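PDB 4RR5: malonyl CoA-acyl carrier protein transacylase from Synechocystis sp. PCC 6803 substr. Kazusa, which catalyses the transfer of the malonyl group from malonyl-CoA to holo acyl carrier protein, supplying malonyl-ACP for fatty acid biosynthesis. Local coordinates for residues Ile26-Tyr31 against Ile69-Leu73; Trp40-Cys46 against Gln57-Cys62; Met125-Phe131 against Pro154-Ser160; Ala200-Thr204 against Lys231-Ile235. All blocks are in the same frame, centred on the assembly; numbering follows the deposited sequence.

How the contacts relate
Along the chain, contact 1 opens first and encloses contact 2; contact 3 and then contact 4 follow. Contacts 1 and 2, with centres 14 Å apart, both use helix 56-76, and Tyr31 of contact 1 packs on Val42 and Val43 of contact 2, so helices 25-38 and 42-46 pack on the same long helix and on each other. Contact 3 belongs to the separate mixed sheet and lies on the opposite side of the chain's centre from contact 1, 34 Å away between centres. Contact 4 pairs helices 193-204 and 227-235, its centre 24 Å from that of contact 2. A side chain of each of contacts 2, 3 and 4 lies within about 12 Å of the side chain of Ser88, the probable nucleophile.

Contact 1. Residues Ile26-Tyr31 against Ile69-Leu73; sequences IAKEKY and ILADL
Ile69 sets its CD1 methyl over one face of the Tyr31 ring, and this is the tightly filled part of the contact. The methyl lies 3.6 Å from the ring centroid and only 18° off the ring normal, a CH-pi contact in which the two side chains meet at about a right angle. With CG1 of Ile69 anti to its carbonyl carbon (chi1 -80°), CD1 is carried toward the tyrosine while the other branch, CG2, settles 3.7 Å from Ala27 CB. The ring is further fixed by a hydrogen bond from Tyr31 OH to the carbonyl oxygen of Gly18.

Helices 25-38 and 56-76 run roughly antiparallel here, at 147° with segment axes 9.8 Å apart, as a helix pair of the acyltransferase domain away from the annotated active-site residues. The small Ala27 lets the backbones approach, its CA lying 5.6 Å from Ile69 CA.

Packing is looser around Ile26, which is partly exposed: its CB stands 4.0 Å from Leu73 CD2, and its CG2 rests on the CB of Asp72. On this more open side, Lys30 lays its CB along Ile69, then bends at chi2 and again at chi4, crossing Asp72 at about a right angle, so that Lys30 NZ meets Asp72 OD2 at 2.8 Å in a salt bridge, nearly in line with the C-O bond. Tyr96 OH is hydrogen-bonded to the same oxygen. A methionine in place of Lys30 would probably leave the Asp72 carboxylate without its positive mate.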
loop_
_atom_site.group_PDB
_atom_site.type_symbol
_atom_site.label_atom_id
_atom_site.label_comp_id
_atom_site.label_asym_id
_atom_site.label_seq_id
_atom_site.Cartn_x
_atom_site.Cartn_y
_atom_site.Cartn_z
ATOM N N ILE A 26 -9.561 -3.391 21.356
ATOM C CA ILE A 26 -8.336 -3.419 20.556
ATOM C C ILE A 26 -8.150 -2.117 19.773
ATOM O O ILE A 26 -7.085 -1.511 19.831
ATOM C CB ILE A 26 -8.331 -4.641 19.610
ATOM C CG1 ILE A 26 -7.788 -5.864 20.364
ATOM C CG2 ILE A 26 -7.524 -4.350 18.324
ATOM C CD1 ILE A 26 -8.069 -7.211 19.717
ATOM N N ALA A 27 -9.199 -1.661 19.094
ATOM C CA ALA A 27 -9.147 -0.397 18.356
ATOM C C ALA A 27 -8.968 0.805 19.271
ATOM O O ALA A 27 -8.172 1.696 18.962
ATOM C CB ALA A 27 -10.402 -0.211 17.505
ATOM N N LYS A 28 -9.717 0.846 20.376
ATOM C CA LYS A 28 -9.659 1.980 21.299
ATOM C C LYS A 28 -8.212 2.197 21.717
ATOM O O LYS A 28 -7.654 3.288 21.559
ATOM C CB LYS A 28 -10.551 1.738 22.521
ATOM C CG LYS A 28 -10.689 2.924 23.498
ATOM C CD LYS A 28 -11.565 2.543 24.708
ATOM C CE LYS A 28 -11.826 3.710 25.654
ATOM N NZ LYS A 28 -12.644 3.297 26.862
ATOM N N GLU A 29 -7.611 1.119 22.209
ATOM C CA GLU A 29 -6.232 1.096 22.662
ATOM C C GLU A 29 -5.250 1.587 21.587
ATOM O O GLU A 29 -4.545 2.577 21.785
ATOM C CB GLU A 29 -5.899 -0.328 23.123
ATOM C CG GLU A 29 -4.427 -0.648 23.311
ATOM C CD GLU A 29 -4.184 -2.133 23.587
ATOM O OE1 GLU A 29 -5.153 -2.871 23.887
ATOM O OE2 GLU A 29 -3.015 -2.570 23.501
ATOM N N LYS A 30 -5.222 0.928 20.437
ATOM C CA LYS A 30 -4.277 1.316 19.393
ATOM C C LYS A 30 -4.475 2.748 18.883
ATOM O O LYS A 30 -3.504 3.422 18.536
ATOM C CB LYS A 30 -4.349 0.340 18.227
ATOM C CG LYS A 30 -3.778 -0.983 18.576
ATOM C CD LYS A 30 -3.142 -1.630 17.379
ATOM C CE LYS A 30 -2.209 -2.728 17.854
ATOM N NZ LYS A 30 -2.930 -3.592 18.840
ATOM N N TYR A 31 -5.718 3.208 18.844
ATOM C CA TYR A 31 -5.983 4.595 18.495
ATOM C C TYR A 31 -5.311 5.531 19.475
ATOM O O TYR A 31 -4.799 6.569 19.076
ATOM C CB TYR A 31 -7.492 4.889 18.455
ATOM C CG TYR A 31 -8.173 4.470 17.164
ATOM C CD1 TYR A 31 -7.509 4.567 15.945
ATOM C CD2 TYR A 31 -9.473 3.956 17.170
ATOM C CE1 TYR A 31 -8.125 4.178 14.766
ATOM C CE2 TYR A 31 -10.099 3.562 15.990
ATOM C CZ TYR A 31 -9.420 3.673 14.787
ATOM O OH TYR A 31 -10.022 3.274 13.601
ATOM N N ILE A 69 -5.199 -2.313 13.156
ATOM C CA ILE A 69 -6.340 -2.617 14.015
ATOM C C ILE A 69 -7.165 -3.757 13.426
ATOM O O ILE A 69 -7.505 -4.708 14.121
ATOM C CB ILE A 69 -7.228 -1.365 14.248
ATOM C CG1 ILE A 69 -6.596 -0.473 15.320
ATOM C CG2 ILE A 69 -8.658 -1.754 14.651
ATOM C CD1 ILE A 69 -7.129 0.904 15.348
ATOM N N LEU A 70 -7.466 -3.680 12.137
ATOM C CA LEU A 70 -8.186 -4.761 11.465
ATOM C C LEU A 70 -7.460 -6.109 11.556
ATOM O O LEU A 70 -8.094 -7.145 11.798
ATOM C CB LEU A 70 -8.433 -4.396 10.004
ATOM C CG LEU A 70 -9.574 -3.399 9.855
ATOM C CD1 LEU A 70 -9.606 -2.850 8.435
ATOM C CD2 LEU A 70 -10.908 -4.049 10.255
ATOM N N ALA A 71 -6.137 -6.099 11.385
ATOM C CA ALA A 71 -5.358 -7.325 11.500
ATOM C C ALA A 71 -5.499 -7.959 12.885
ATOM O O ALA A 71 -5.641 -9.180 13.018
ATOM C CB ALA A 71 -3.900 -7.048 11.200
ATOM N N ASP A 72 -5.445 -7.134 13.921
ATOM C CA ASP A 72 -5.553 -7.654 15.271
ATOM C C ASP A 72 -6.978 -8.099 15.576
ATOM O O ASP A 72 -7.184 -9.051 16.321
ATOM C CB ASP A 72 -5.094 -6.617 16.277
ATOM C CG ASP A 72 -3.619 -6.363 16.187
ATOM O OD1 ASP A 72 -2.918 -7.190 15.577
ATOM O OD2 ASP A 72 -3.151 -5.351 16.725
ATOM N N LEU A 73 -7.961 -7.416 14.999
ATOM C CA LEU A 73 -9.353 -7.817 15.176
ATOM C C LEU A 73 -9.602 -9.193 14.550
ATOM O O LEU A 73 -10.262 -10.040 15.151
ATOM C CB LEU A 73 -10.293 -6.773 14.584
ATOM C CG LEU A 73 -10.371 -5.505 15.433
ATOM C CD1 LEU A 73 -11.203 -4.454 14.729
ATOM C CD2 LEU A 73 -10.926 -5.831 16.810
#

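Contact 2. Residues Trp40-Cys46 against Gln57-Cys62; sequences WSVVEKC and QNTQPC
Val42 and Cys62 mark the nearest approach of the two backbones, their CA atoms 5.7 Å apart, where helix 42-46 crosses helix 56-76 at 127° with segment axes 10.4 Å from each other. Helix 56-76 kinks at Pro61, whose nitrogen cannot donate to the preceding turn. Ser41 is the N-cap of the short helix, its OG accepting from Glu44 N.

Cys62 SG touches Val42 CG1, Cys46 SG and the edge of the Trp40 indole. The two sulfurs are 3.8 Å apart, without a disulfide. From the centroid of the six-membered Trp40 ring, Cys62 SG is 5.2 Å away. This sulfur-aromatic contact lies where the N-terminal part of the acyltransferase domain packs its short helix on the long one; Pro61, which touches Trp40 CH2 through its CG, has its side chain about 12 Å from that of Ser88.

Lys45 folds back through three successive bends, bringing NZ 3.2 Å from Asn58 OD1. The donor sits 64° out of the carbonyl plane, above it, and also over the rim of the indole. Asn58 ND2 bonds to Ser52 O. Shortening Lys45 to an alanine would probably cost Asn58 OD1 this donor and uncover part of the amide. Lys45 CD lies 3.8 Å from Asn58 CG.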
loop_
_atom_site.group_PDB
_atom_site.type_symbol
_atom_site.label_atom_id
_atom_site.label_comp_id
_atom_site.label_asym_id
_atom_site.label_seq_id
_atom_site.Cartn_x
_atom_site.Cartn_y
_atom_site.Cartn_z
ATOM N N TRP A 40 -1.754 13.580 17.097
ATOM C CA TRP A 40 -3.112 13.889 16.670
ATOM C C TRP A 40 -3.918 12.612 16.543
ATOM O O TRP A 40 -3.367 11.533 16.352
ATOM C CB TRP A 40 -3.123 14.669 15.347
ATOM C CG TRP A 40 -2.200 14.155 14.262
ATOM C CD1 TRP A 40 -0.916 14.548 14.032
ATOM C CD2 TRP A 40 -2.502 13.175 13.255
ATOM N NE1 TRP A 40 -0.397 13.877 12.954
ATOM C CE2 TRP A 40 -1.345 13.021 12.462
ATOM C CE3 TRP A 40 -3.629 12.399 12.959
ATOM C CZ2 TRP A 40 -1.285 12.136 11.386
ATOM C CZ3 TRP A 40 -3.568 11.521 11.884
ATOM C CH2 TRP A 40 -2.406 11.404 11.109
ATOM N N SER A 41 -5.233 12.738 16.660
ATOM C CA SER A 41 -6.111 11.580 16.668
ATOM C C SER A 41 -6.402 11.050 15.266
ATOM O O SER A 41 -6.851 11.796 14.386
ATOM C CB SER A 41 -7.418 11.932 17.364
ATOM O OG SER A 41 -8.372 10.905 17.182
ATOM N N VAL A 42 -6.160 9.757 15.062
ATOM C CA VAL A 42 -6.505 9.134 13.784
ATOM C C VAL A 42 -8.031 9.110 13.575
ATOM O O VAL A 42 -8.513 9.366 12.468
ATOM C CB VAL A 42 -5.915 7.705 13.679
ATOM C CG1 VAL A 42 -6.502 6.941 12.483
ATOM C CG2 VAL A 42 -4.398 7.784 13.572
ATOM N N VAL A 43 -8.782 8.831 14.635
ATOM C CA VAL A 43 -10.242 8.837 14.563
ATOM C C VAL A 43 -10.765 10.181 14.096
ATOM O O VAL A 43 -11.557 10.256 13.150
ATOM C CB VAL A 43 -10.891 8.514 15.922
ATOM C CG1 VAL A 43 -12.388 8.411 15.773
ATOM C CG2 VAL A 43 -10.356 7.224 16.445
ATOM N N GLU A 44 -10.301 11.241 14.749
ATOM C CA GLU A 44 -10.742 12.588 14.408
ATOM C C GLU A 44 -10.429 12.908 12.961
ATOM O O GLU A 44 -11.276 13.407 12.237
ATOM C CB GLU A 44 -10.094 13.625 15.335
ATOM C CG GLU A 44 -10.570 13.580 16.812
ATOM C CD GLU A 44 -11.999 14.106 17.015
ATOM O OE1 GLU A 44 -12.360 15.128 16.396
ATOM O OE2 GLU A 44 -12.761 13.495 17.799
ATOM N N LYS A 45 -9.212 12.588 12.532
ATOM C CA LYS A 45 -8.754 12.918 11.186
ATOM C C LYS A 45 -9.512 12.144 10.099
ATOM O O LYS A 45 -9.716 12.648 9.004
ATOM C CB LYS A 45 -7.245 12.668 11.087
ATOM C CG LYS A 45 -6.584 13.097 9.771
ATOM C CD LYS A 45 -6.746 14.585 9.467
ATOM C CE LYS A 45 -6.247 15.461 10.618
ATOM N NZ LYS A 45 -4.793 15.266 10.930
ATOM N N CYS A 46 -9.940 10.925 10.402
ATOM C CA CYS A 46 -10.687 10.129 9.432
ATOM C C CYS A 46 -12.116 10.646 9.237
ATOM O O CYS A 46 -12.821 10.233 8.313
ATOM C CB CYS A 46 -10.729 8.659 9.861
ATOM S SG CYS A 46 -9.189 7.743 9.594
ATOM N N GLN A 57 0.369 12.718 4.155
ATOM C CA GLN A 57 0.878 12.774 5.531
ATOM C C GLN A 57 -0.202 12.465 6.565
ATOM O O GLN A 57 0.103 12.146 7.711
ATOM C CB GLN A 57 1.508 14.146 5.833
ATOM C CG GLN A 57 0.538 15.337 5.853
ATOM C CD GLN A 57 0.328 15.988 4.489
ATOM O OE1 GLN A 57 0.927 15.585 3.489
ATOM N NE2 GLN A 57 -0.519 17.018 4.452
ATOM N N ASN A 58 -1.463 12.580 6.162
ATOM C CA ASN A 58 -2.577 12.088 6.968
ATOM C C ASN A 58 -2.920 10.652 6.587
ATOM O O ASN A 58 -3.034 9.775 7.437
ATOM C CB ASN A 58 -3.817 12.973 6.791
ATOM C CG ASN A 58 -3.613 14.403 7.311
ATOM O OD1 ASN A 58 -2.956 14.628 8.330
ATOM N ND2 ASN A 58 -4.190 15.371 6.606
ATOM N N THR A 59 -3.072 10.424 5.290
ATOM C CA THR A 59 -3.565 9.157 4.781
ATOM C C THR A 59 -2.716 7.970 5.211
ATOM O O THR A 59 -3.249 6.933 5.618
ATOM C CB THR A 59 -3.623 9.154 3.263
ATOM O OG1 THR A 59 -4.213 10.377 2.800
ATOM C CG2 THR A 59 -4.423 7.953 2.775
ATOM N N GLN A 60 -1.399 8.107 5.123
ATOM C CA GLN A 60 -0.571 6.940 5.345
ATOM C C GLN A 60 -0.665 6.471 6.801
ATOM O O GLN A 60 -1.017 5.316 7.042
ATOM C CB GLN A 60 0.880 7.196 4.913
ATOM C CG GLN A 60 1.022 7.423 3.420
ATOM C CD GLN A 60 2.456 7.270 2.952
ATOM O OE1 GLN A 60 3.216 6.465 3.493
ATOM N NE2 GLN A 60 2.839 8.050 1.954
ATOM N N PRO A 61 -0.390 7.349 7.781
ATOM C CA PRO A 61 -0.530 6.781 9.130
ATOM C C PRO A 61 -1.981 6.397 9.475
ATOM O O PRO A 61 -2.188 5.453 10.248
ATOM C CB PRO A 61 -0.014 7.902 10.044
ATOM C CG PRO A 61 -0.047 9.136 9.222
ATOM C CD PRO A 61 0.141 8.725 7.804
ATOM N N CYS A 62 -2.963 7.098 8.911
ATOM C CA CYS A 62 -4.351 6.689 9.114
ATOM C C CYS A 62 -4.622 5.268 8.586
ATOM O O CYS A 62 -5.203 4.438 9.301
ATOM C CB CYS A 62 -5.311 7.681 8.462
ATOM S SG CYS A 62 -5.640 9.136 9.472
#

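Contact 3. Residues Met125-Phe131 against Pro154-Ser160; sequences MAALMKF and PEQVVIS
The Glu155 carboxylate is shared by two cations: Lys130 NZ lies 3.4 Å from Glu155 OE2 in a rather long salt bridge, and Arg274 pairs with the same oxygen. The lysine and glutamate chains run side by side in the same direction, so that Lys130 CE passes 3.2 Å from Glu155 OE1. In the backbone, Lys130 N donates to Glu155 O, extending the antiparallel pairing beyond the strand ends.

Within the strands, Ala126 pairs with Ile159 and Leu128 with Val157 through two backbone bonds each, while Met125-Ser160, Ala127-Val158 and Met129-Gln156 are non-hydrogen-bonded pairs. Val158 CG2 packs on Ala127 CB at 3.7 Å, and its CG1 meets Met125 CE at 3.8 Å. Phe131 has CG between its backbone N and carbonyl carbon (chi1 55°), a torsion that folds the ring back across Val157, with CZ 3.5 Å from Val157 CG1.

The pair forms the middle of a ferredoxin-like subdomain, with strand order 4-1-3-2. Strand 178-180 flanks 124-129 and strand 146-153 flanks 156-161; helices 133-140 and 163-171 cover the face of Ala126, Leu128, Val157 and Ile159, while on the other face Met125 reaches within about 5 Å of the side chain of His188, probably catalytic.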
loop_
_atom_site.group_PDB
_atom_site.type_symbol
_atom_site.label_atom_id
_atom_site.label_comp_id
_atom_site.label_asym_id
_atom_site.label_seq_id
_atom_site.Cartn_x
_atom_site.Cartn_y
_atom_site.Cartn_z
ATOM N N MET A 125 1.867 11.770 -10.834
ATOM C CA MET A 125 1.560 10.407 -11.262
ATOM C C MET A 125 0.173 10.311 -11.901
ATOM O O MET A 125 -0.750 11.024 -11.503
ATOM C CB MET A 125 1.636 9.439 -10.078
ATOM C CG MET A 125 2.819 9.662 -9.149
ATOM S SD MET A 125 2.651 8.644 -7.677
ATOM C CE MET A 125 3.079 7.033 -8.332
ATOM N N ALA A 126 0.031 9.416 -12.878
ATOM C CA ALA A 126 -1.259 9.148 -13.512
ATOM C C ALA A 126 -1.516 7.656 -13.646
ATOM O O ALA A 126 -0.584 6.870 -13.810
ATOM C CB ALA A 126 -1.338 9.807 -14.885
ATOM N N ALA A 127 -2.785 7.265 -13.588
ATOM C CA ALA A 127 -3.141 5.865 -13.777
ATOM C C ALA A 127 -3.712 5.657 -15.176
ATOM O O ALA A 127 -4.310 6.559 -15.755
ATOM C CB ALA A 127 -4.130 5.412 -12.721
ATOM N N LEU A 128 -3.516 4.463 -15.716
ATOM C CA LEU A 128 -3.952 4.167 -17.066
ATOM C C LEU A 128 -4.764 2.898 -17.035
ATOM O O LEU A 128 -4.291 1.866 -16.571
ATOM C CB LEU A 128 -2.758 4.022 -18.014
ATOM C CG LEU A 128 -1.924 5.280 -18.239
ATOM C CD1 LEU A 128 -0.574 4.948 -18.834
ATOM C CD2 LEU A 128 -2.667 6.205 -19.155
ATOM N N MET A 129 -6.004 2.975 -17.495
ATOM C CA MET A 129 -6.843 1.794 -17.477
ATOM C C MET A 129 -7.151 1.422 -18.912
ATOM O O MET A 129 -7.566 2.269 -19.699
ATOM C CB MET A 129 -8.130 2.020 -16.667
ATOM C CG MET A 129 -9.191 0.943 -16.940
ATOM S SD MET A 129 -10.603 0.802 -15.810
ATOM C CE MET A 129 -11.318 -0.747 -16.390
ATOM N N LYS A 130 -6.911 0.156 -19.239
ATOM C CA LYS A 130 -7.172 -0.386 -20.564
ATOM C C LYS A 130 -6.335 0.319 -21.639
ATOM O O LYS A 130 -6.849 1.129 -22.412
ATOM C CB LYS A 130 -8.667 -0.287 -20.896
ATOM C CG LYS A 130 -9.342 -1.629 -21.130
ATOM C CD LYS A 130 -9.760 -2.272 -19.824
ATOM C CE LYS A 130 -10.233 -3.696 -20.046
ATOM N NZ LYS A 130 -9.110 -4.592 -20.438
ATOM N N PHE A 131 -5.047 -0.008 -21.688
ATOM C CA PHE A 131 -4.116 0.684 -22.573
ATOM C C PHE A 131 -3.448 -0.237 -23.576
ATOM O O PHE A 131 -3.434 -1.451 -23.420
ATOM C CB PHE A 131 -3.033 1.410 -21.754
ATOM C CG PHE A 131 -2.300 0.522 -20.807
ATOM C CD1 PHE A 131 -2.765 0.337 -19.518
ATOM C CD2 PHE A 131 -1.151 -0.142 -21.211
ATOM C CE1 PHE A 131 -2.099 -0.496 -18.646
ATOM C CE2 PHE A 131 -0.476 -0.976 -20.344
ATOM C CZ PHE A 131 -0.949 -1.155 -19.061
ATOM N N PRO A 154 -3.316 -6.451 -15.526
ATOM C CA PRO A 154 -3.137 -6.379 -16.982
ATOM C C PRO A 154 -3.813 -5.160 -17.624
ATOM O O PRO A 154 -3.326 -4.610 -18.616
ATOM C CB PRO A 154 -3.770 -7.684 -17.458
ATOM C CG PRO A 154 -3.449 -8.648 -16.347
ATOM C CD PRO A 154 -3.492 -7.842 -15.067
ATOM N N GLU A 155 -4.912 -4.718 -17.033
ATOM C CA GLU A 155 -5.656 -3.589 -17.558
ATOM C C GLU A 155 -5.148 -2.256 -17.020
ATOM O O GLU A 155 -5.505 -1.193 -17.539
ATOM C CB GLU A 155 -7.143 -3.732 -17.219
ATOM C CG GLU A 155 -7.695 -5.140 -17.349
ATOM C CD GLU A 155 -9.205 -5.163 -17.243
ATOM O OE1 GLU A 155 -9.782 -4.117 -16.869
ATOM O OE2 GLU A 155 -9.817 -6.214 -17.537
ATOM N N GLN A 156 -4.327 -2.299 -15.975
ATOM C CA GLN A 156 -4.016 -1.069 -15.254
ATOM C C GLN A 156 -2.584 -0.922 -14.740
ATOM O O GLN A 156 -2.034 -1.823 -14.084
ATOM C CB GLN A 156 -4.955 -0.908 -14.066
ATOM C CG GLN A 156 -4.668 0.372 -13.330
ATOM C CD GLN A 156 -5.428 0.481 -12.047
ATOM O OE1 GLN A 156 -6.541 -0.048 -11.925
ATOM N NE2 GLN A 156 -4.834 1.164 -11.067
ATOM N N VAL A 157 -2.004 0.243 -15.027
ATOM C CA VAL A 157 -0.737 0.645 -14.446
ATOM C C VAL A 157 -0.822 2.059 -13.927
ATOM O O VAL A 157 -1.794 2.765 -14.162
ATOM C CB VAL A 157 0.419 0.589 -15.455
ATOM C CG1 VAL A 157 0.611 -0.841 -15.984
ATOM C CG2 VAL A 157 0.191 1.615 -16.577
ATOM N N VAL A 158 0.221 2.465 -13.224
ATOM C CA VAL A 158 0.403 3.847 -12.838
ATOM C C VAL A 158 1.785 4.296 -13.276
ATOM O O VAL A 158 2.771 3.636 -12.979
ATOM C CB VAL A 158 0.241 4.027 -11.336
ATOM C CG1 VAL A 158 0.815 5.363 -10.895
ATOM C CG2 VAL A 158 -1.236 3.890 -10.958
ATOM N N ILE A 159 1.859 5.396 -14.011
ATOM C CA ILE A 159 3.153 5.949 -14.386
ATOM C C ILE A 159 3.491 7.126 -13.478
ATOM O O ILE A 159 2.608 7.698 -12.848
ATOM C CB ILE A 159 3.192 6.391 -15.859
ATOM C CG1 ILE A 159 2.075 7.381 -16.168
ATOM C CG2 ILE A 159 3.093 5.190 -16.777
ATOM C CD1 ILE A 159 2.121 7.855 -17.589
ATOM N N SER A 160 4.774 7.465 -13.405
ATOM C CA SER A 160 5.251 8.464 -12.457
ATOM C C SER A 160 6.346 9.311 -13.085
ATOM O O SER A 160 7.132 8.815 -13.889
ATOM C CB SER A 160 5.775 7.788 -11.181
ATOM O OG SER A 160 6.188 8.729 -10.200
#

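Contact 4. Residues Ala200-Thr204 against Lys231-Ile235; sequences AQTLT and KEKLI
Leu203 and Ile235 slide past each other in opposite directions, Leu203 CD1 resting 3.8 Å from Ile235 CG1. Leu234 instead crosses Leu203 at about a right angle, so its CD2 meets both methyls of that leucine at 3.9 Å. At the outer rim, Ile235 CD1 runs into Thr204 CG2 at 3.4 Å, again nearly perpendicular, while Ile235 CG2, anti to its own backbone N, turns to Ala200 CB.

The last turns of helices 193-204 and 227-235 lie antiparallel, at 168° with segment axes 10.3 Å apart. Leu203 and Leu234 both continue onto Tyr92 of helix 90-97, which follows the probable nucleophile elbow, and the side chain of Leu234 is about 8 Å from that of Ser88.

Polar atoms gather at the end of helix 193-204. Ala200 O is gripped by Thr204 N and, from the opposite face of its plane, by Thr204 OG1 at 2.7 Å. Lys231 lays CD against Leu203 O and delivers NZ to Thr204 O at 2.9 Å, well above the carbonyl plane; Cys206 O accepts from the same NZ. A buried lysine chain whose ammonium meets carbonyl oxygens at a helix C-terminus suits the partial negative charge expected there, which would tend to stabilise its protonated form.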
loop_
_atom_site.group_PDB
_atom_site.type_symbol
_atom_site.label_atom_id
_atom_site.label_comp_id
_atom_site.label_asym_id
_atom_site.label_seq_id
_atom_site.Cartn_x
_atom_site.Cartn_y
_atom_site.Cartn_z
ATOM N N ALA A 200 16.047 6.032 4.467
ATOM C CA ALA A 200 16.765 4.751 4.463
ATOM C C ALA A 200 17.775 4.650 5.598
ATOM O O ALA A 200 17.945 3.583 6.183
ATOM C CB ALA A 200 17.467 4.535 3.131
ATOM N N GLN A 201 18.464 5.753 5.876
ATOM C CA GLN A 201 19.337 5.833 7.041
ATOM C C GLN A 201 18.539 5.449 8.295
ATOM O O GLN A 201 18.959 4.591 9.065
ATOM C CB GLN A 201 19.954 7.238 7.172
ATOM C CG GLN A 201 21.323 7.388 6.475
ATOM C CD GLN A 201 21.695 8.839 6.116
ATOM O OE1 GLN A 201 21.174 9.797 6.692
ATOM N NE2 GLN A 201 22.605 8.993 5.153
ATOM N N THR A 202 17.371 6.060 8.473
ATOM C CA THR A 202 16.459 5.697 9.563
ATOM C C THR A 202 16.056 4.211 9.552
ATOM O O THR A 202 16.047 3.539 10.599
ATOM C CB THR A 202 15.177 6.564 9.509
ATOM O OG1 THR A 202 15.469 7.888 9.979
ATOM C CG2 THR A 202 14.053 5.945 10.347
ATOM N N LEU A 203 15.719 3.701 8.369
ATOM C CA LEU A 203 15.233 2.328 8.251
ATOM C C LEU A 203 16.289 1.285 8.607
ATOM O O LEU A 203 15.988 0.324 9.322
ATOM C CB LEU A 203 14.708 2.060 6.841
ATOM C CG LEU A 203 13.188 1.984 6.676
ATOM C CD1 LEU A 203 12.786 1.667 5.233
ATOM C CD2 LEU A 203 12.593 0.965 7.624
ATOM N N THR A 204 17.517 1.457 8.114
ATOM C CA THR A 204 18.581 0.477 8.382
ATOM C C THR A 204 18.925 0.326 9.869
ATOM O O THR A 204 19.364 -0.748 10.275
ATOM C CB THR A 204 19.884 0.803 7.591
ATOM O OG1 THR A 204 19.942 2.199 7.300
ATOM C CG2 THR A 204 19.949 0.028 6.285
ATOM N N LYS A 231 13.729 -5.874 4.967
ATOM C CA LYS A 231 14.194 -4.501 5.125
ATOM C C LYS A 231 14.832 -3.979 3.837
ATOM O O LYS A 231 14.564 -2.849 3.395
ATOM C CB LYS A 231 15.200 -4.380 6.270
ATOM C CG LYS A 231 15.461 -2.932 6.654
ATOM C CD LYS A 231 16.707 -2.749 7.508
ATOM C CE LYS A 231 16.651 -3.571 8.783
ATOM N NZ LYS A 231 17.536 -2.977 9.826
ATOM N N GLU A 232 15.673 -4.812 3.236
ATOM C CA GLU A 232 16.324 -4.472 1.975
ATOM C C GLU A 232 15.272 -4.163 0.915
ATOM O O GLU A 232 15.323 -3.126 0.280
ATOM C CB GLU A 232 17.241 -5.608 1.512
ATOM C CG GLU A 232 18.173 -5.247 0.348
ATOM C CD GLU A 232 18.648 -6.467 -0.448
ATOM O OE1 GLU A 232 18.701 -7.592 0.107
ATOM O OE2 GLU A 232 18.949 -6.295 -1.648
ATOM N N LYS A 233 14.312 -5.056 0.735
ATOM C CA LYS A 233 13.233 -4.814 -0.211
ATOM C C LYS A 233 12.416 -3.548 0.139
ATOM O O LYS A 233 11.956 -2.825 -0.746
ATOM C CB LYS A 233 12.304 -6.023 -0.267
ATOM C CG LYS A 233 12.969 -7.343 -0.617
ATOM C CD LYS A 233 11.894 -8.391 -0.802
ATOM C CE LYS A 233 12.426 -9.750 -1.170
ATOM N NZ LYS A 233 11.323 -10.501 -1.826
ATOM N N LEU A 234 12.225 -3.287 1.431
ATOM C CA LEU A 234 11.436 -2.136 1.845
ATOM C C LEU A 234 12.206 -0.834 1.570
ATOM O O LEU A 234 11.658 0.134 1.045
ATOM C CB LEU A 234 11.062 -2.257 3.320
ATOM C CG LEU A 234 10.206 -1.120 3.875
ATOM C CD1 LEU A 234 8.805 -1.171 3.249
ATOM C CD2 LEU A 234 10.134 -1.165 5.401
ATOM N N ILE A 235 13.487 -0.834 1.917
ATOM C CA ILE A 235 14.375 0.289 1.629
ATOM C C ILE A 235 14.374 0.634 0.146
ATOM O O ILE A 235 14.451 1.805 -0.228
ATOM C CB ILE A 235 15.821 -0.016 2.095
ATOM C CG1 ILE A 235 15.915 0.148 3.618
ATOM C CG2 ILE A 235 16.844 0.881 1.377
ATOM C CD1 ILE A 235 17.239 -0.236 4.183
#